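Local coordinates for protein Pcdhgb2 (Mus musculus, PDB 5SZR) that probably mediates calcium-dependent cell-cell adhesion between neurons as a clustered gamma-protocadherin, here represented by its extracellular cadherin domains 3 to 6, at residues D284-R289 with D358-H363; V222-N227 with M311-G316. One frame throughout, in Å; residues are numbered along the deposited sequence. Where two conformers were deposited one is given.

Contact 1 of 2, residues D284-R289 with D358-H363; sequences DHEQLR and DADSGH. With CA (calcium ion), chain R; CA (calcium ion), chain Q; CA (calcium ion), chain P.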
loop_
_atom_site.group_PDB
_atom_site.type_symbol
_atom_site.label_atom_id
_atom_site.label_comp_id
_atom_site.label_asym_id
_atom_site.label_seq_id
_atom_site.Cartn_x
_atom_site.Cartn_y
_atom_site.Cartn_z
ATOM N N ASP A 284 10.694 -34.412 20.483
ATOM C CA ASP A 284 11.407 -35.687 20.521
ATOM C C ASP A 284 11.224 -36.356 19.166
ATOM O O ASP A 284 10.136 -36.860 18.861
ATOM C CB ASP A 284 10.888 -36.564 21.664
ATOM C CG ASP A 284 11.548 -37.933 21.720
ATOM O OD1 ASP A 284 12.607 -38.141 21.088
ATOM O OD2 ASP A 284 11.008 -38.813 22.427
ATOM N N HIS A 285 12.284 -36.348 18.352
ATOM C CA HIS A 285 12.203 -36.890 16.997
ATOM C C HIS A 285 11.763 -38.348 16.994
ATOM O O HIS A 285 11.134 -38.806 16.033
ATOM C CB HIS A 285 13.557 -36.740 16.299
ATOM C CG HIS A 285 13.644 -37.440 14.977
ATOM N ND1 HIS A 285 13.275 -36.839 13.792
ATOM C CD2 HIS A 285 14.067 -38.684 14.652
ATOM C CE1 HIS A 285 13.463 -37.686 12.795
ATOM N NE2 HIS A 285 13.942 -38.813 13.290
ATOM N N GLU A 286 12.069 -39.087 18.058
ATOM C CA GLU A 286 11.705 -40.496 18.109
ATOM C C GLU A 286 10.209 -40.706 18.329
ATOM O O GLU A 286 9.695 -41.775 17.983
ATOM C CB GLU A 286 12.521 -41.198 19.192
ATOM C CG GLU A 286 13.951 -41.559 18.763
ATOM C CD GLU A 286 14.852 -40.350 18.542
ATOM O OE1 GLU A 286 14.907 -39.474 19.423
ATOM O OE2 GLU A 286 15.515 -40.283 17.488
ATOM N N GLN A 287 9.502 -39.718 18.887
ATOM C CA GLN A 287 8.055 -39.815 19.032
ATOM C C GLN A 287 7.318 -39.243 17.823
ATOM O O GLN A 287 6.375 -39.865 17.327
ATOM C CB GLN A 287 7.598 -39.111 20.315
ATOM C CG GLN A 287 7.944 -39.866 21.592
ATOM C CD GLN A 287 7.342 -41.261 21.631
ATOM O OE1 GLN A 287 6.164 -41.451 21.325
ATOM N NE2 GLN A 287 8.153 -42.247 22.000
ATOM N N LEU A 288 7.734 -38.079 17.334
ATOM C CA LEU A 288 7.053 -37.432 16.221
ATOM C C LEU A 288 8.067 -36.726 15.336
ATOM O O LEU A 288 8.839 -35.890 15.813
ATOM C CB LEU A 288 6.007 -36.431 16.727
ATOM C CG LEU A 288 5.140 -35.720 15.686
ATOM C CD1 LEU A 288 4.346 -36.726 14.858
ATOM C CD2 LEU A 288 4.213 -34.746 16.386
ATOM N N ARG A 289 8.054 -37.061 14.048
ATOM C CA ARG A 289 9.000 -36.491 13.101
ATOM C C ARG A 289 8.505 -35.201 12.465
ATOM O O ARG A 289 9.330 -34.389 12.031
ATOM C CB ARG A 289 9.323 -37.513 12.003
ATOM C CG ARG A 289 10.068 -38.745 12.513
ATOM C CD ARG A 289 9.687 -39.994 11.731
ATOM N NE ARG A 289 10.477 -40.170 10.517
ATOM C CZ ARG A 289 11.357 -41.151 10.335
ATOM N NH1 ARG A 289 11.558 -42.049 11.289
ATOM N NH2 ARG A 289 12.030 -41.241 9.198
ATOM N N ASP A 358 19.853 -48.974 17.523
ATOM C CA ASP A 358 20.034 -47.556 17.825
ATOM C C ASP A 358 18.722 -46.840 17.546
ATOM O O ASP A 358 18.195 -46.928 16.433
ATOM C CB ASP A 358 21.172 -46.963 16.987
ATOM C CG ASP A 358 21.673 -45.638 17.525
ATOM O OD1 ASP A 358 20.865 -44.697 17.663
ATOM O OD2 ASP A 358 22.882 -45.533 17.810
ATOM N N ALA A 359 18.199 -46.132 18.549
ATOM C CA ALA A 359 16.877 -45.521 18.447
ATOM C C ALA A 359 16.829 -44.327 17.498
ATOM O O ALA A 359 15.728 -43.872 17.159
ATOM C CB ALA A 359 16.391 -45.086 19.833
ATOM N N ASP A 360 17.976 -43.807 17.066
ATOM C CA ASP A 360 17.988 -42.600 16.249
ATOM C C ASP A 360 17.734 -42.923 14.781
ATOM O O ASP A 360 17.258 -44.018 14.455
ATOM C CB ASP A 360 19.318 -41.867 16.428
ATOM C CG ASP A 360 19.533 -41.400 17.857
ATOM O OD1 ASP A 360 18.548 -40.991 18.501
ATOM O OD2 ASP A 360 20.680 -41.446 18.344
ATOM N N SER A 361 18.039 -41.979 13.892
ATOM C CA SER A 361 17.810 -42.136 12.461
ATOM C C SER A 361 19.049 -41.698 11.690
ATOM O O SER A 361 19.943 -41.041 12.230
ATOM C CB SER A 361 16.591 -41.328 11.997
ATOM O OG SER A 361 15.430 -41.704 12.713
ATOM N N GLY A 362 19.092 -42.078 10.414
ATOM C CA GLY A 362 20.183 -41.676 9.544
ATOM C C GLY A 362 21.539 -42.080 10.080
ATOM O O GLY A 362 21.724 -43.175 10.633
ATOM N N HIS A 363 22.514 -41.178 9.920
ATOM C CA HIS A 363 23.859 -41.466 10.409
ATOM C C HIS A 363 23.893 -41.606 11.924
ATOM O O HIS A 363 24.756 -42.306 12.460
ATOM C CB HIS A 363 24.831 -40.376 9.954
ATOM C CG HIS A 363 25.213 -40.476 8.510
ATOM N ND1 HIS A 363 24.432 -39.969 7.495
ATOM C CD2 HIS A 363 26.293 -41.030 7.912
ATOM C CE1 HIS A 363 25.016 -40.202 6.333
ATOM N NE2 HIS A 363 26.147 -40.847 6.558
HETATM CA CA CA R . 22.619 -42.905 18.000
HETATM CA CA CA Q . 17.281 -38.853 18.155
HETATM CA CA CA P . 14.958 -38.051 21.242
HETATM O O HOH W 1 15.199 -40.152 22.743
HETATM O O HOH W 2 14.200 -36.615 23.008
#
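Glu286 and Asp360 lie on two irregular loops that come together without strand pairing, their CA atoms 6.9 Å apart, the nearest CA pair across the two segments. Calcium joins them. Glu286 grips the ion of chain Q with both carboxylate oxygens, OE2 at 2.4 Å and OE1 at 2.8 Å. Its OE1 also reaches the ion of chain P at 2.3 Å. The chain bends at chi2 (68°), which turns CD back from an extended course. From the other loop Asp360 divides its oxygens: OD1 binds the chain Q ion at 2.5 Å, while OD2 binds that of chain R, which Asp358 holds with both OD1 and OD2. Glu286 OE2 and Asp360 OD1 thus stand only 3.3 Å apart, their carboxylate planes 62° from parallel; the shared cation presumably offsets the repulsion. Carboxylates suit these places because one group can chelate a single ion or bridge two. Each loop is also braced by an Asx turn, Asp284 OD1 accepting from Glu286 N and Asp358 OD1 from Asp360 N. Beside the metals, His285 offers its ring edge: NE2 makes a weak hydrogen bond of 3.3 Å to Ser361 OG, while ND1 bonds to the backbone oxygen of Val315. Asp317, Arg318, Asn319, Asp320 and Asn321 of the interdomain linker supply further ligands. Loop 284-289 leads into strand 290-299 of one cadherin domain, and loop 358-363 follows strand 350-357 of the next, so the ions lie at the junction between two beta sandwiches.

Contact 2 of 2, residues V222-N227 with M311-G316; sequences VHVAEN and MRVLVG. With CA (calcium ion), chain P; CA (calcium ion), chain Q.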
loop_
_atom_site.group_PDB
_atom_site.type_symbol
_atom_site.label_atom_id
_atom_site.label_comp_id
_atom_site.label_asym_id
_atom_site.label_seq_id
_atom_site.Cartn_x
_atom_site.Cartn_y
_atom_site.Cartn_z
ATOM N N VAL A 222 9.375 -25.453 8.223
ATOM C CA VAL A 222 10.232 -25.078 9.341
ATOM C C VAL A 222 10.980 -26.308 9.833
ATOM O O VAL A 222 10.400 -27.394 9.938
ATOM C CB VAL A 222 9.408 -24.445 10.481
ATOM C CG1 VAL A 222 10.319 -23.978 11.610
ATOM C CG2 VAL A 222 8.574 -23.291 9.945
ATOM N N HIS A 223 12.265 -26.135 10.135
ATOM C CA HIS A 223 13.096 -27.174 10.735
ATOM C C HIS A 223 13.404 -26.797 12.177
ATOM O O HIS A 223 13.812 -25.663 12.449
ATOM C CB HIS A 223 14.404 -27.359 9.961
ATOM C CG HIS A 223 14.235 -27.981 8.610
ATOM N ND1 HIS A 223 13.868 -27.257 7.496
ATOM C CD2 HIS A 223 14.395 -29.258 8.190
ATOM C CE1 HIS A 223 13.805 -28.061 6.450
ATOM N NE2 HIS A 223 14.119 -29.281 6.844
ATOM N N VAL A 224 13.206 -27.738 13.100
ATOM C CA VAL A 224 13.479 -27.523 14.521
ATOM C C VAL A 224 14.244 -28.727 15.056
ATOM O O VAL A 224 13.738 -29.855 15.020
ATOM C CB VAL A 224 12.196 -27.311 15.344
ATOM C CG1 VAL A 224 12.547 -26.845 16.748
ATOM C CG2 VAL A 224 11.269 -26.327 14.667
ATOM N N ALA A 225 15.446 -28.484 15.571
ATOM C CA ALA A 225 16.236 -29.561 16.145
ATOM C C ALA A 225 15.570 -30.093 17.407
ATOM O O ALA A 225 15.092 -29.330 18.251
ATOM C CB ALA A 225 17.655 -29.088 16.462
ATOM N N GLU A 226 15.532 -31.417 17.506
ATOM C CA GLU A 226 15.042 -32.123 18.680
ATOM C C GLU A 226 15.664 -31.579 19.959
ATOM O O GLU A 226 16.754 -30.997 19.942
ATOM C CB GLU A 226 15.363 -33.606 18.509
ATOM C CG GLU A 226 14.969 -34.543 19.603
ATOM C CD GLU A 226 15.268 -35.969 19.210
ATOM O OE1 GLU A 226 16.366 -36.224 18.672
ATOM O OE2 GLU A 226 14.385 -36.824 19.394
ATOM N N ASN A 227 14.952 -31.770 21.072
ATOM C CA ASN A 227 15.418 -31.443 22.420
ATOM C C ASN A 227 15.603 -29.944 22.621
ATOM O O ASN A 227 16.325 -29.516 23.530
ATOM C CB ASN A 227 16.708 -32.195 22.763
ATOM C CG ASN A 227 16.545 -33.695 22.634
ATOM O OD1 ASN A 227 15.494 -34.244 22.960
ATOM N ND2 ASN A 227 17.584 -34.366 22.148
ATOM N N MET A 311 1.717 -24.236 7.545
ATOM C CA MET A 311 3.077 -24.411 8.030
ATOM C C MET A 311 3.308 -25.878 8.357
ATOM O O MET A 311 2.481 -26.504 9.028
ATOM C CB MET A 311 3.353 -23.551 9.264
ATOM C CG MET A 311 4.705 -23.820 9.890
ATOM S SD MET A 311 5.023 -22.841 11.362
ATOM C CE MET A 311 5.502 -21.275 10.635
ATOM N N ARG A 312 4.421 -26.422 7.879
ATOM C CA ARG A 312 4.866 -27.756 8.257
ATOM C C ARG A 312 6.151 -27.642 9.066
ATOM O O ARG A 312 7.066 -26.899 8.693
ATOM C CB ARG A 312 5.082 -28.644 7.030
ATOM C CG ARG A 312 5.612 -30.024 7.384
ATOM C CD ARG A 312 5.704 -30.934 6.171
ATOM N NE ARG A 312 4.399 -31.437 5.747
ATOM C CZ ARG A 312 3.798 -32.497 6.281
ATOM N NH1 ARG A 312 4.381 -33.167 7.269
ATOM N NH2 ARG A 312 2.617 -32.889 5.829
ATOM N N VAL A 313 6.210 -28.367 10.176
ATOM C CA VAL A 313 7.346 -28.325 11.088
ATOM C C VAL A 313 8.013 -29.695 11.071
ATOM O O VAL A 313 7.370 -30.709 11.371
ATOM C CB VAL A 313 6.907 -27.931 12.508
ATOM C CG1 VAL A 313 8.097 -27.932 13.455
ATOM C CG2 VAL A 313 6.232 -26.560 12.482
ATOM N N LEU A 314 9.292 -29.728 10.704
ATOM C CA LEU A 314 10.066 -30.961 10.651
ATOM C C LEU A 314 10.962 -31.037 11.880
ATOM O O LEU A 314 11.844 -30.192 12.067
ATOM C CB LEU A 314 10.896 -31.037 9.369
ATOM C CG LEU A 314 10.087 -31.330 8.103
ATOM C CD1 LEU A 314 10.928 -31.134 6.850
ATOM C CD2 LEU A 314 9.534 -32.746 8.167
ATOM N N VAL A 315 10.722 -32.036 12.720
ATOM C CA VAL A 315 11.517 -32.240 13.925
ATOM C C VAL A 315 12.815 -32.933 13.529
ATOM O O VAL A 315 12.797 -34.035 12.970
ATOM C CB VAL A 315 10.739 -33.060 14.962
ATOM C CG1 VAL A 315 11.596 -33.321 16.190
ATOM C CG2 VAL A 315 9.452 -32.338 15.337
ATOM N N GLY A 316 13.945 -32.288 13.810
ATOM C CA GLY A 316 15.235 -32.785 13.366
ATOM C C GLY A 316 15.811 -33.816 14.326
ATOM O O GLY A 316 15.703 -33.684 15.541
HETATM CA CA CA P . 14.958 -38.051 21.242
HETATM CA CA CA Q . 17.281 -38.853 18.155
HETATM O O HOH W 2 14.200 -36.615 23.008
HETATM O O HOH W 1 15.199 -40.152 22.743
#
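Val222 and Val313, His223 and Leu314, Val224 and Val315, and Ala225 and Gly316 are paired in parallel register, the strand segments running 26° apart. Backbone hydrogen bonds form the regular ladder: Val222 N to Arg312 O, Leu314 N to Val222 O at 2.7 Å, Val224 N to Leu314 O, and Gly316 N to Val224 O. Glu226 N to Gly316 O (3.0 Å) carries the pairing one residue past the strand. Apolar contacts fill the face turned toward strand 232-240. Val222 CG2 meets Met311 CE at 3.7 Å, where the bend at chi3 (-80°) places the methyl, and Val224 CG2 touches Val313 CG1 at 3.8 Å. Branched valines suit buried strand positions, and the flexible methionine fits beside them. On the other face His223 and Leu314 lie side by side, NE2 3.7 Å from CD1, an arrangement suited to a more exposed surface. Metal bonds take over at the strand's end: the extended Glu226 reaches the calcium ion of chain P through OE2 (2.3 Å) and that of chain Q through OE1. A short first-strand segment parallel to the last strand, ending in a calcium-binding glutamate, is characteristic of the cadherin repeat's Greek-key sandwich.

In the fold
Contact 2 lies largely within one cadherin domain's sandwich, whereas contact 1 is a surface contact between that domain and the next. Their centres lie about 12 Å apart, and both contribute to the calcium sites of chains P and Q. Glu226, just past the end of strand 219-225, joins Asp284 and Glu286 around the chain P ion, and linker residues supply further ligands. The chemistry follows the position: a backbone ladder within the sheet and aliphatic side chains packed on its buried face, acidic side chains and metal ions at the domain boundary. Strand 306-316 runs directly into that linker. Calcium at such boundaries characteristically rigidifies cadherin ectodomains.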